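Local coordinates for protein aspartate--tRNA(Asp/Asn) ligase (Thermus thermophilus, PDB 1N9W) that attaches aspartate to both tRNA(Asp) and tRNA(Asn), first activating the amino acid with ATP and then transferring it to the tRNA acceptor end, at residues Leu89-Pro97 with Tyr111-Glu119; Ala123-Leu131 with Ala394-Leu404. All blocks are in the same frame, centred on the assembly; numbering follows the deposited sequence.

In the fold
The two contacts follow one another along the chain: contact 1 closes before contact 2 opens, and their centres lie about 21 Å apart. The short helix 112-115 of contact 1 is followed, after a short turn, by helix 119-141, which supplies the first segment of contact 2, and L116 packs on L125 where the two meet. Contact 1 sits near the surface, about 24 Å from the centre of the chain, in the connection between the OB-fold strands and the class II synthetase domain. Contact 2 is buried about 4 Å from that centre, where helix 394-402 follows strand 387-393 of the large mixed sheet. Both also touch the second subunit, so each lies beside the dimer interface.

Contact 1 (Leu89-Pro97 with Tyr111-Glu119); sequences LEPTPVEIP and YRYVTLRGE
I96 and V114 make the tight part of this contact, where a connecting loop without regular structure settles on a short helix. CD1 of I96 comes within 3.4 Å of CG2 of V114, closer than carbons usually pack, and within 3.3 Å of the V114 backbone O. An extended side chain (chi2 180°) carries that methyl forward, while CG2 of the same isoleucine rests 4.1 Å from CA of G118, at the N-cap before helix 119-141. T92 adds a looser touch, its methyl CG2 lying 4.2 Å from CG2 of V114.

Toward solvent the interface changes character. P93 sets CB over one face of the Y111 ring, offset toward the rim, with CG beside it; CB is 3.5 Å from the centroid and 17° off the normal, a CH-pi contact. V94, exposed like the tyrosine, only grazes that ring, CG2 to CD1 at 4.5 Å. No hydrogen bond joins the two segments; the loop is instead braced internally by T92 OG1, which donates to V94 O at 2.9 Å from above the carbonyl plane. Y382 of the second subunit also packs on P93. This proline-containing linker belongs to the connection between an OB-fold anticodon-binding domain and a class II catalytic domain.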
ATOM      1  N   LEU B  89     -13.446 -28.463  14.449  1.00 28.36           N
ATOM      2  CA  LEU B  89     -14.158 -29.094  15.558  1.00 31.65           C
ATOM      3  C   LEU B  89     -15.669 -29.128  15.397  1.00 34.27           C
ATOM      4  O   LEU B  89     -16.332 -29.999  15.950  1.00 36.22           O
ATOM      5  CB  LEU B  89     -13.817 -28.388  16.876  1.00 30.71           C
ATOM      6  CG  LEU B  89     -12.356 -28.384  17.354  1.00 31.90           C
ATOM      7  CD1 LEU B  89     -12.258 -27.727  18.731  1.00 31.35           C
ATOM      8  CD2 LEU B  89     -11.843 -29.814  17.426  1.00 30.13           C
ATOM      9  N   GLU B  90     -16.214 -28.180  14.647  1.00 38.88           N
ATOM     10  CA  GLU B  90     -17.657 -28.105  14.455  1.00 42.96           C
ATOM     11  C   GLU B  90     -18.028 -27.950  12.983  1.00 44.45           C
ATOM     12  O   GLU B  90     -17.235 -27.460  12.169  1.00 44.16           O
ATOM     13  CB  GLU B  90     -18.241 -26.913  15.218  1.00 45.40           C
ATOM     14  CG  GLU B  90     -17.969 -26.866  16.724  1.00 49.64           C
ATOM     15  CD  GLU B  90     -18.701 -27.939  17.504  1.00 51.93           C
ATOM     16  OE1 GLU B  90     -19.907 -28.156  17.239  1.00 53.98           O
ATOM     17  OE2 GLU B  90     -18.076 -28.552  18.401  1.00 53.72           O
ATOM     18  N   PRO B  91     -19.245 -28.380  12.619  1.00 45.06           N
ATOM     19  CA  PRO B  91     -19.694 -28.263  11.232  1.00 45.17           C
ATOM     20  C   PRO B  91     -19.828 -26.776  10.924  1.00 44.47           C
ATOM     21  O   PRO B  91     -20.209 -25.992  11.794  1.00 44.21           O
ATOM     22  CB  PRO B  91     -21.042 -28.978  11.250  1.00 45.77           C
ATOM     23  CG  PRO B  91     -20.845 -30.029  12.312  1.00 45.64           C
ATOM     24  CD  PRO B  91     -20.162 -29.236  13.396  1.00 44.99           C
ATOM     25  N   THR B  92     -19.499 -26.379   9.701  1.00 45.34           N
ATOM     26  CA  THR B  92     -19.599 -24.974   9.329  1.00 46.74           C
ATOM     27  C   THR B  92     -21.054 -24.528   9.401  1.00 48.43           C
ATOM     28  O   THR B  92     -21.955 -25.247   8.969  1.00 48.44           O
ATOM     29  CB  THR B  92     -19.061 -24.732   7.910  1.00 45.63           C
ATOM     30  OG1 THR B  92     -19.713 -25.613   6.991  1.00 44.36           O
ATOM     31  CG2 THR B  92     -17.560 -24.972   7.866  1.00 45.42           C
ATOM     32  N   PRO B  93     -21.300 -23.335   9.962  1.00 50.13           N
ATOM     33  CA  PRO B  93     -22.651 -22.783  10.098  1.00 51.38           C
ATOM     34  C   PRO B  93     -23.412 -22.849   8.781  1.00 52.76           C
ATOM     35  O   PRO B  93     -24.617 -23.094   8.757  1.00 53.05           O
ATOM     36  CB  PRO B  93     -22.386 -21.349  10.544  1.00 51.08           C
ATOM     37  CG  PRO B  93     -21.144 -21.494  11.369  1.00 51.18           C
ATOM     38  CD  PRO B  93     -20.299 -22.399  10.505  1.00 50.34           C
ATOM     39  N   VAL B  94     -22.694 -22.629   7.686  1.00 54.35           N
ATOM     40  CA  VAL B  94     -23.283 -22.676   6.355  1.00 56.23           C
ATOM     41  C   VAL B  94     -22.357 -23.497   5.460  1.00 57.57           C
ATOM     42  O   VAL B  94     -21.139 -23.482   5.644  1.00 57.63           O
ATOM     43  CB  VAL B  94     -23.451 -21.247   5.771  1.00 56.12           C
ATOM     44  CG1 VAL B  94     -23.888 -21.319   4.314  1.00 56.61           C
ATOM     45  CG2 VAL B  94     -24.480 -20.470   6.586  1.00 56.71           C
ATOM     46  N   GLU B  95     -22.928 -24.230   4.507  1.00 58.36           N
ATOM     47  CA  GLU B  95     -22.115 -25.034   3.599  1.00 59.07           C
ATOM     48  C   GLU B  95     -21.287 -24.109   2.713  1.00 58.96           C
ATOM     49  O   GLU B  95     -21.787 -23.568   1.729  1.00 59.19           O
ATOM     50  CB  GLU B  95     -22.990 -25.929   2.714  1.00 60.05           C
ATOM     51  CG  GLU B  95     -23.602 -27.135   3.412  1.00 62.04           C
ATOM     52  CD  GLU B  95     -24.304 -28.070   2.428  1.00 63.44           C
ATOM     53  OE1 GLU B  95     -25.252 -27.623   1.744  1.00 63.17           O
ATOM     54  OE2 GLU B  95     -23.906 -29.252   2.339  1.00 64.36           O
ATOM     55  N   ILE B  96     -20.020 -23.927   3.075  1.00 58.11           N
ATOM     56  CA  ILE B  96     -19.123 -23.075   2.305  1.00 57.28           C
ATOM     57  C   ILE B  96     -19.138 -23.424   0.812  1.00 57.84           C
ATOM     58  O   ILE B  96     -19.226 -22.531  -0.033  1.00 58.87           O
ATOM     59  CB  ILE B  96     -17.683 -23.156   2.867  1.00 56.52           C
ATOM     60  CG1 ILE B  96     -17.648 -22.483   4.242  1.00 55.67           C
ATOM     61  CG2 ILE B  96     -16.693 -22.490   1.922  1.00 54.85           C
ATOM     62  CD1 ILE B  96     -16.301 -22.502   4.906  1.00 55.64           C
ATOM     63  N   PRO B  97     -19.066 -24.724   0.465  1.00 57.49           N
ATOM     64  CA  PRO B  97     -19.077 -25.126  -0.948  1.00 57.19           C
ATOM     65  C   PRO B  97     -20.229 -24.521  -1.758  1.00 57.50           C
ATOM     66  O   PRO B  97     -21.131 -23.875  -1.212  1.00 57.36           O
ATOM     67  CB  PRO B  97     -19.164 -26.647  -0.869  1.00 57.02           C
ATOM     68  CG  PRO B  97     -18.407 -26.949   0.375  1.00 57.42           C
ATOM     69  CD  PRO B  97     -18.916 -25.902   1.337  1.00 56.23           C
ATOM     70  N   TYR B 111     -21.220 -15.052   8.714  1.00 43.75           N
ATOM     71  CA  TYR B 111     -20.137 -15.791   9.362  1.00 44.89           C
ATOM     72  C   TYR B 111     -18.834 -15.612   8.598  1.00 44.32           C
ATOM     73  O   TYR B 111     -18.119 -16.580   8.331  1.00 43.30           O
ATOM     74  CB  TYR B 111     -20.466 -17.282   9.427  1.00 46.97           C
ATOM     75  CG  TYR B 111     -21.756 -17.601  10.139  1.00 48.95           C
ATOM     76  CD1 TYR B 111     -22.990 -17.419   9.512  1.00 49.67           C
ATOM     77  CD2 TYR B 111     -21.743 -18.081  11.451  1.00 50.14           C
ATOM     78  CE1 TYR B 111     -24.176 -17.710  10.172  1.00 49.98           C
ATOM     79  CE2 TYR B 111     -22.922 -18.372  12.119  1.00 50.26           C
ATOM     80  CZ  TYR B 111     -24.134 -18.185  11.474  1.00 50.59           C
ATOM     81  OH  TYR B 111     -25.300 -18.472  12.139  1.00 52.47           O
ATOM     82  N   ARG B 112     -18.546 -14.363   8.250  1.00 42.65           N
ATOM     83  CA  ARG B 112     -17.348 -13.991   7.508  1.00 42.46           C
ATOM     84  C   ARG B 112     -16.092 -14.799   7.827  1.00 38.62           C
ATOM     85  O   ARG B 112     -15.467 -15.355   6.927  1.00 37.72           O
ATOM     86  CB  ARG B 112     -17.033 -12.506   7.734  1.00 45.64           C
ATOM     87  CG  ARG B 112     -17.833 -11.520   6.899  1.00 50.50           C
ATOM     88  CD  ARG B 112     -17.413 -11.552   5.440  1.00 54.44           C
ATOM     89  NE  ARG B 112     -17.638 -10.265   4.786  1.00 59.13           N
ATOM     90  CZ  ARG B 112     -17.391 -10.023   3.502  1.00 61.45           C
ATOM     91  NH1 ARG B 112     -16.913 -10.984   2.723  1.00 60.90           N
ATOM     92  NH2 ARG B 112     -17.616  -8.813   2.995  1.00 63.01           N
ATOM     93  N   TYR B 113     -15.723 -14.843   9.106  1.00 34.56           N
ATOM     94  CA  TYR B 113     -14.515 -15.546   9.535  1.00 32.16           C
ATOM     95  C   TYR B 113     -14.301 -16.906   8.871  1.00 30.49           C
ATOM     96  O   TYR B 113     -13.184 -17.417   8.850  1.00 28.82           O
ATOM     97  CB  TYR B 113     -14.483 -15.676  11.071  1.00 32.46           C
ATOM     98  CG  TYR B 113     -15.590 -16.515  11.679  1.00 34.58           C
ATOM     99  CD1 TYR B 113     -15.436 -17.891  11.843  1.00 34.27           C
ATOM    100  CD2 TYR B 113     -16.817 -15.945  12.026  1.00 35.94           C
ATOM    101  CE1 TYR B 113     -16.476 -18.683  12.323  1.00 36.84           C
ATOM    102  CE2 TYR B 113     -17.868 -16.730  12.510  1.00 38.26           C
ATOM    103  CZ  TYR B 113     -17.692 -18.097  12.650  1.00 39.13           C
ATOM    104  OH  TYR B 113     -18.742 -18.884  13.068  1.00 41.67           O
ATOM    105  N   VAL B 114     -15.362 -17.483   8.310  1.00 28.16           N
ATOM    106  CA  VAL B 114     -15.241 -18.776   7.660  1.00 27.40           C
ATOM    107  C   VAL B 114     -15.786 -18.795   6.219  1.00 26.63           C
ATOM    108  O   VAL B 114     -15.195 -19.433   5.337  1.00 25.09           O
ATOM    109  CB  VAL B 114     -15.889 -19.887   8.544  1.00 28.88           C
ATOM    110  CG1 VAL B 114     -17.390 -19.636   8.700  1.00 29.56           C
ATOM    111  CG2 VAL B 114     -15.613 -21.254   7.946  1.00 30.21           C
ATOM    112  N   THR B 115     -16.882 -18.087   5.964  1.00 25.17           N
ATOM    113  CA  THR B 115     -17.468 -18.042   4.618  1.00 25.55           C
ATOM    114  C   THR B 115     -16.590 -17.280   3.633  1.00 25.52           C
ATOM    115  O   THR B 115     -16.707 -17.456   2.421  1.00 27.29           O
ATOM    116  CB  THR B 115     -18.861 -17.359   4.621  1.00 24.42           C
ATOM    117  OG1 THR B 115     -18.761 -16.049   5.211  1.00 26.10           O
ATOM    118  CG2 THR B 115     -19.850 -18.188   5.402  1.00 23.77           C
ATOM    119  N   LEU B 116     -15.699 -16.440   4.146  1.00 24.88           N
ATOM    120  CA  LEU B 116     -14.825 -15.676   3.263  1.00 25.80           C
ATOM    121  C   LEU B 116     -13.798 -16.577   2.586  1.00 24.20           C
ATOM    122  O   LEU B 116     -13.146 -16.173   1.619  1.00 22.34           O
ATOM    123  CB  LEU B 116     -14.138 -14.571   4.052  1.00 29.10           C
ATOM    124  CG  LEU B 116     -13.559 -13.397   3.270  1.00 31.18           C
ATOM    125  CD1 LEU B 116     -14.402 -13.064   2.026  1.00 32.35           C
ATOM    126  CD2 LEU B 116     -13.505 -12.216   4.218  1.00 32.54           C
ATOM    127  N   ARG B 117     -13.670 -17.803   3.084  1.00 21.31           N
ATOM    128  CA  ARG B 117     -12.721 -18.741   2.509  1.00 23.60           C
ATOM    129  C   ARG B 117     -13.209 -19.249   1.147  1.00 23.93           C
ATOM    130  O   ARG B 117     -12.413 -19.712   0.340  1.00 25.05           O
ATOM    131  CB  ARG B 117     -12.486 -19.915   3.467  1.00 20.20           C
ATOM    132  CG  ARG B 117     -11.817 -19.541   4.778  1.00 22.54           C
ATOM    133  CD  ARG B 117     -11.615 -20.794   5.600  1.00 23.94           C
ATOM    134  NE  ARG B 117     -11.051 -20.574   6.923  1.00 19.13           N
ATOM    135  CZ  ARG B 117     -10.801 -21.561   7.783  1.00 20.09           C
ATOM    136  NH1 ARG B 117     -11.071 -22.813   7.441  1.00 16.52           N
ATOM    137  NH2 ARG B 117     -10.275 -21.309   8.981  1.00 15.71           N
ATOM    138  N   GLY B 118     -14.513 -19.141   0.887  1.00 24.68           N
ATOM    139  CA  GLY B 118     -15.044 -19.594  -0.391  1.00 25.12           C
ATOM    140  C   GLY B 118     -14.345 -18.926  -1.564  1.00 25.38           C
ATOM    141  O   GLY B 118     -13.899 -17.783  -1.444  1.00 25.30           O
ATOM    142  N   GLU B 119     -14.243 -19.635  -2.688  1.00 25.18           N
ATOM    143  CA  GLU B 119     -13.584 -19.105  -3.886  1.00 27.28           C
ATOM    144  C   GLU B 119     -14.218 -17.817  -4.405  1.00 26.86           C
ATOM    145  O   GLU B 119     -13.521 -16.854  -4.719  1.00 26.17           O
ATOM    146  CB  GLU B 119     -13.607 -20.129  -5.031  1.00 28.74           C
ATOM    147  CG  GLU B 119     -12.791 -21.386  -4.804  1.00 30.77           C
ATOM    148  CD  GLU B 119     -12.519 -22.143  -6.108  1.00 31.65           C
ATOM    149  OE1 GLU B 119     -11.608 -21.735  -6.861  1.00 32.08           O
ATOM    150  OE2 GLU B 119     -13.223 -23.135  -6.376  1.00 34.55           O
TER

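Contact 2 (Ala123-Leu131 with Ala394-Leu404)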
ATOM      1  N   ALA B 123     -12.594 -14.039  -4.030  1.00 17.46           N
ATOM      2  CA  ALA B 123     -12.166 -13.519  -5.322  1.00 20.85           C
ATOM      3  C   ALA B 123     -12.159 -11.992  -5.505  1.00 21.09           C
ATOM      4  O   ALA B 123     -11.202 -11.434  -6.041  1.00 20.13           O
ATOM      5  CB  ALA B 123     -12.977 -14.189  -6.444  1.00 18.50           C
ATOM      6  N   PRO B 124     -13.215 -11.293  -5.063  1.00 22.81           N
ATOM      7  CA  PRO B 124     -13.230  -9.830  -5.228  1.00 23.34           C
ATOM      8  C   PRO B 124     -12.067  -9.135  -4.502  1.00 25.42           C
ATOM      9  O   PRO B 124     -11.558  -8.106  -4.961  1.00 25.16           O
ATOM     10  CB  PRO B 124     -14.587  -9.425  -4.639  1.00 23.30           C
ATOM     11  CG  PRO B 124     -15.440 -10.642  -4.864  1.00 24.16           C
ATOM     12  CD  PRO B 124     -14.492 -11.775  -4.505  1.00 21.86           C
ATOM     13  N   LEU B 125     -11.651  -9.694  -3.370  1.00 25.22           N
ATOM     14  CA  LEU B 125     -10.553  -9.109  -2.610  1.00 26.55           C
ATOM     15  C   LEU B 125      -9.218  -9.350  -3.329  1.00 23.83           C
ATOM     16  O   LEU B 125      -8.315  -8.512  -3.284  1.00 24.83           O
ATOM     17  CB  LEU B 125     -10.514  -9.702  -1.185  1.00 27.58           C
ATOM     18  CG  LEU B 125     -11.744  -9.465  -0.291  1.00 29.42           C
ATOM     19  CD1 LEU B 125     -11.546 -10.108   1.078  1.00 30.79           C
ATOM     20  CD2 LEU B 125     -11.974  -7.962  -0.128  1.00 30.98           C
ATOM     21  N   LYS B 126      -9.116 -10.494  -3.997  1.00 22.76           N
ATOM     22  CA  LYS B 126      -7.916 -10.859  -4.740  1.00 23.43           C
ATOM     23  C   LYS B 126      -7.799  -9.910  -5.939  1.00 23.71           C
ATOM     24  O   LYS B 126      -6.711  -9.438  -6.278  1.00 21.74           O
ATOM     25  CB  LYS B 126      -8.027 -12.312  -5.212  1.00 24.28           C
ATOM     26  CG  LYS B 126      -6.833 -12.851  -5.989  1.00 29.13           C
ATOM     27  CD  LYS B 126      -5.572 -12.862  -5.149  1.00 28.88           C
ATOM     28  CE  LYS B 126      -4.425 -13.567  -5.869  1.00 32.59           C
ATOM     29  NZ  LYS B 126      -3.110 -13.326  -5.176  1.00 31.72           N
ATOM     30  N   VAL B 127      -8.934  -9.622  -6.564  1.00 22.95           N
ATOM     31  CA  VAL B 127      -8.956  -8.726  -7.706  1.00 23.46           C
ATOM     32  C   VAL B 127      -8.620  -7.310  -7.246  1.00 21.76           C
ATOM     33  O   VAL B 127      -7.871  -6.596  -7.907  1.00 20.84           O
ATOM     34  CB  VAL B 127     -10.350  -8.781  -8.409  1.00 23.96           C
ATOM     35  CG1 VAL B 127     -10.452  -7.699  -9.480  1.00 20.21           C
ATOM     36  CG2 VAL B 127     -10.543 -10.159  -9.048  1.00 22.76           C
ATOM     37  N   GLN B 128      -9.148  -6.916  -6.090  1.00 23.53           N
ATOM     38  CA  GLN B 128      -8.870  -5.577  -5.560  1.00 24.07           C
ATOM     39  C   GLN B 128      -7.371  -5.384  -5.298  1.00 23.85           C
ATOM     40  O   GLN B 128      -6.828  -4.315  -5.559  1.00 23.85           O
ATOM     41  CB  GLN B 128      -9.624  -5.346  -4.261  1.00 23.54           C
ATOM     42  CG  GLN B 128      -9.469  -3.931  -3.723  1.00 27.97           C
ATOM     43  CD  GLN B 128     -10.224  -3.730  -2.436  1.00 28.61           C
ATOM     44  OE1 GLN B 128      -9.684  -3.923  -1.347  1.00 30.77           O
ATOM     45  NE2 GLN B 128     -11.494  -3.360  -2.551  1.00 31.50           N
ATOM     46  N   ALA B 129      -6.721  -6.420  -4.768  1.00 22.31           N
ATOM     47  CA  ALA B 129      -5.303  -6.340  -4.482  1.00 21.98           C
ATOM     48  C   ALA B 129      -4.561  -6.143  -5.788  1.00 21.78           C
ATOM     49  O   ALA B 129      -3.556  -5.428  -5.849  1.00 20.10           O
ATOM     50  CB  ALA B 129      -4.814  -7.607  -3.778  1.00 21.08           C
ATOM     51  N   ALA B 130      -5.050  -6.770  -6.851  1.00 22.80           N
ATOM     52  CA  ALA B 130      -4.391  -6.614  -8.140  1.00 22.54           C
ATOM     53  C   ALA B 130      -4.583  -5.177  -8.633  1.00 23.03           C
ATOM     54  O   ALA B 130      -3.615  -4.535  -9.035  1.00 22.88           O
ATOM     55  CB  ALA B 130      -4.953  -7.626  -9.145  1.00 22.78           C
ATOM     56  N   LEU B 131      -5.810  -4.654  -8.569  1.00 22.78           N
ATOM     57  CA  LEU B 131      -6.072  -3.268  -9.012  1.00 22.70           C
ATOM     58  C   LEU B 131      -5.180  -2.250  -8.297  1.00 22.62           C
ATOM     59  O   LEU B 131      -4.666  -1.318  -8.915  1.00 22.82           O
ATOM     60  CB  LEU B 131      -7.537  -2.894  -8.762  1.00 20.88           C
ATOM     61  CG  LEU B 131      -8.596  -3.691  -9.536  1.00 23.29           C
ATOM     62  CD1 LEU B 131      -9.959  -3.459  -8.920  1.00 21.39           C
ATOM     63  CD2 LEU B 131      -8.579  -3.292 -11.011  1.00 19.61           C
ATOM     64  N   ALA B 394     -11.892   2.511  -4.229  1.00 27.01           N
ATOM     65  CA  ALA B 394     -11.436   1.155  -4.515  1.00 26.91           C
ATOM     66  C   ALA B 394     -12.553   0.111  -4.546  1.00 26.24           C
ATOM     67  O   ALA B 394     -12.698  -0.599  -5.536  1.00 25.98           O
ATOM     68  CB  ALA B 394     -10.353   0.748  -3.501  1.00 27.99           C
ATOM     69  N   GLU B 395     -13.340   0.016  -3.478  1.00 26.09           N
ATOM     70  CA  GLU B 395     -14.407  -0.974  -3.444  1.00 29.07           C
ATOM     71  C   GLU B 395     -15.480  -0.805  -4.509  1.00 29.05           C
ATOM     72  O   GLU B 395     -15.966  -1.794  -5.054  1.00 28.82           O
ATOM     73  CB  GLU B 395     -15.085  -1.015  -2.075  1.00 31.24           C
ATOM     74  CG  GLU B 395     -14.283  -1.714  -1.001  1.00 38.29           C
ATOM     75  CD  GLU B 395     -13.396  -0.766  -0.244  1.00 41.35           C
ATOM     76  OE1 GLU B 395     -12.612  -0.042  -0.898  1.00 48.62           O
ATOM     77  OE2 GLU B 395     -13.486  -0.731   0.999  1.00 41.59           O
ATOM     78  N   ARG B 396     -15.866   0.433  -4.801  1.00 30.28           N
ATOM     79  CA  ARG B 396     -16.899   0.673  -5.812  1.00 31.23           C
ATOM     80  C   ARG B 396     -16.421   0.224  -7.175  1.00 30.42           C
ATOM     81  O   ARG B 396     -17.165  -0.395  -7.937  1.00 29.04           O
ATOM     82  CB  ARG B 396     -17.259   2.150  -5.880  1.00 32.92           C
ATOM     83  CG  ARG B 396     -18.105   2.610  -4.741  1.00 36.86           C
ATOM     84  CD  ARG B 396     -18.467   4.059  -4.914  1.00 40.68           C
ATOM     85  NE  ARG B 396     -19.436   4.456  -3.904  1.00 45.17           N
ATOM     86  CZ  ARG B 396     -19.926   5.682  -3.768  1.00 47.41           C
ATOM     87  NH1 ARG B 396     -19.543   6.659  -4.584  1.00 47.05           N
ATOM     88  NH2 ARG B 396     -20.803   5.927  -2.807  1.00 47.85           N
ATOM     89  N   LEU B 397     -15.174   0.557  -7.484  1.00 29.49           N
ATOM     90  CA  LEU B 397     -14.601   0.169  -8.754  1.00 29.52           C
ATOM     91  C   LEU B 397     -14.654  -1.348  -8.864  1.00 29.48           C
ATOM     92  O   LEU B 397     -15.146  -1.895  -9.849  1.00 29.07           O
ATOM     93  CB  LEU B 397     -13.153   0.645  -8.838  1.00 29.22           C
ATOM     94  CG  LEU B 397     -12.323   0.169 -10.031  1.00 27.64           C
ATOM     95  CD1 LEU B 397     -13.033   0.490 -11.344  1.00 27.86           C
ATOM     96  CD2 LEU B 397     -10.974   0.848  -9.959  1.00 25.93           C
ATOM     97  N   THR B 398     -14.158  -2.016  -7.827  1.00 29.76           N
ATOM     98  CA  THR B 398     -14.116  -3.476  -7.776  1.00 28.79           C
ATOM     99  C   THR B 398     -15.512  -4.064  -7.884  1.00 30.35           C
ATOM    100  O   THR B 398     -15.735  -5.040  -8.597  1.00 29.29           O
ATOM    101  CB  THR B 398     -13.482  -3.970  -6.448  1.00 27.61           C
ATOM    102  OG1 THR B 398     -12.112  -3.554  -6.384  1.00 28.04           O
ATOM    103  CG2 THR B 398     -13.553  -5.485  -6.343  1.00 25.23           C
ATOM    104  N   GLN B 399     -16.443  -3.462  -7.154  1.00 31.33           N
ATOM    105  CA  GLN B 399     -17.830  -3.912  -7.144  1.00 33.38           C
ATOM    106  C   GLN B 399     -18.431  -3.884  -8.545  1.00 32.61           C
ATOM    107  O   GLN B 399     -18.904  -4.902  -9.059  1.00 32.93           O
ATOM    108  CB  GLN B 399     -18.660  -3.014  -6.231  1.00 35.26           C
ATOM    109  CG  GLN B 399     -20.085  -3.476  -6.025  1.00 37.62           C
ATOM    110  CD  GLN B 399     -21.070  -2.329  -6.087  1.00 39.86           C
ATOM    111  OE1 GLN B 399     -20.806  -1.239  -5.575  1.00 40.31           O
ATOM    112  NE2 GLN B 399     -22.218  -2.568  -6.711  1.00 41.99           N
ATOM    113  N   LYS B 400     -18.416  -2.709  -9.158  1.00 32.61           N
ATOM    114  CA  LYS B 400     -18.970  -2.549 -10.487  1.00 33.20           C
ATOM    115  C   LYS B 400     -18.224  -3.334 -11.557  1.00 32.81           C
ATOM    116  O   LYS B 400     -18.822  -3.798 -12.531  1.00 33.70           O
ATOM    117  CB  LYS B 400     -19.032  -1.060 -10.846  1.00 33.58           C
ATOM    118  CG  LYS B 400     -20.249  -0.376 -10.252  1.00 37.04           C
ATOM    119  CD  LYS B 400     -21.517  -0.988 -10.851  1.00 38.41           C
ATOM    120  CE  LYS B 400     -22.772  -0.511 -10.157  1.00 40.80           C
ATOM    121  NZ  LYS B 400     -23.984  -1.017 -10.850  1.00 43.21           N
ATOM    122  N   LEU B 401     -16.922  -3.505 -11.368  1.00 32.32           N
ATOM    123  CA  LEU B 401     -16.101  -4.246 -12.325  1.00 30.03           C
ATOM    124  C   LEU B 401     -16.478  -5.721 -12.338  1.00 30.07           C
ATOM    125  O   LEU B 401     -16.500  -6.356 -13.390  1.00 28.91           O
ATOM    126  CB  LEU B 401     -14.623  -4.119 -11.954  1.00 31.42           C
ATOM    127  CG  LEU B 401     -13.601  -4.763 -12.892  1.00 32.22           C
ATOM    128  CD1 LEU B 401     -13.546  -3.978 -14.192  1.00 32.32           C
ATOM    129  CD2 LEU B 401     -12.218  -4.765 -12.239  1.00 33.14           C
ATOM    130  N   LEU B 402     -16.770  -6.264 -11.162  1.00 29.67           N
ATOM    131  CA  LEU B 402     -17.101  -7.676 -11.045  1.00 30.87           C
ATOM    132  C   LEU B 402     -18.592  -8.006 -11.033  1.00 31.68           C
ATOM    133  O   LEU B 402     -18.970  -9.172 -10.897  1.00 30.42           O
ATOM    134  CB  LEU B 402     -16.435  -8.247  -9.791  1.00 30.62           C
ATOM    135  CG  LEU B 402     -14.917  -8.072  -9.790  1.00 30.74           C
ATOM    136  CD1 LEU B 402     -14.330  -8.526  -8.466  1.00 27.44           C
ATOM    137  CD2 LEU B 402     -14.328  -8.853 -10.950  1.00 30.90           C
ATOM    138  N   GLY B 403     -19.434  -6.985 -11.168  1.00 31.95           N
ATOM    139  CA  GLY B 403     -20.870  -7.199 -11.179  1.00 33.47           C
ATOM    140  C   GLY B 403     -21.381  -7.759  -9.869  1.00 36.06           C
ATOM    141  O   GLY B 403     -22.211  -8.664  -9.847  1.00 35.79           O
ATOM    142  N   LEU B 404     -20.891  -7.212  -8.765  1.00 37.96           N
ATOM    143  CA  LEU B 404     -21.298  -7.690  -7.453  1.00 41.08           C
ATOM    144  C   LEU B 404     -22.538  -6.966  -6.936  1.00 43.02           C
ATOM    145  O   LEU B 404     -22.782  -5.808  -7.284  1.00 42.89           O
ATOM    146  CB  LEU B 404     -20.140  -7.511  -6.467  1.00 39.80           C
ATOM    147  CG  LEU B 404     -18.770  -7.974  -6.978  1.00 41.03           C
ATOM    148  CD1 LEU B 404     -17.683  -7.495  -6.033  1.00 39.48           C
ATOM    149  CD2 LEU B 404     -18.745  -9.481  -7.120  1.00 38.67           C
TER
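Q128 meets the start of helix 394-402 with its amide: NE2 lies 4.1 Å from the backbone C of A394 and 3.6 Å from CG of E395. The glutamine reaches this far because CG is anti to the backbone N (chi1 -175°) and the chain stays extended beyond it. Its amide is turned 61° from the E395 carboxylate without bonding to it; that carboxylate is held by a salt bridge to R411 and a hydrogen bond from L215 N.

One turn on, L397 brushes L131, and T398 faces the middle of helix 123-131. Its OG1 donates to A394 O, which also accepts from T398 N, and the hydroxyl oxygen sits 3.3 Å from CD1 of L131. CG2 of T398 points the other way, to P124 O at 3.6 Å. L401 then meets L131 tip to tip, CD2 to CD2 at 4.1 Å. L402 sends CD1 to within 3.9 Å of P124 CB and also toward V127. After G403 turns the chain with positive phi, L404 closes the row, crossing P124 obliquely with CD1 3.9 Å from CB and also near CG.

The axes lie 10.0 Å apart at 120°, a largely apolar crossing of two helices, with no hydrogen bond between the segments. Residues A394 to R396 belong to the predicted ATP site, consistent with the C-terminal strand-helix motif 3 of class II synthetases.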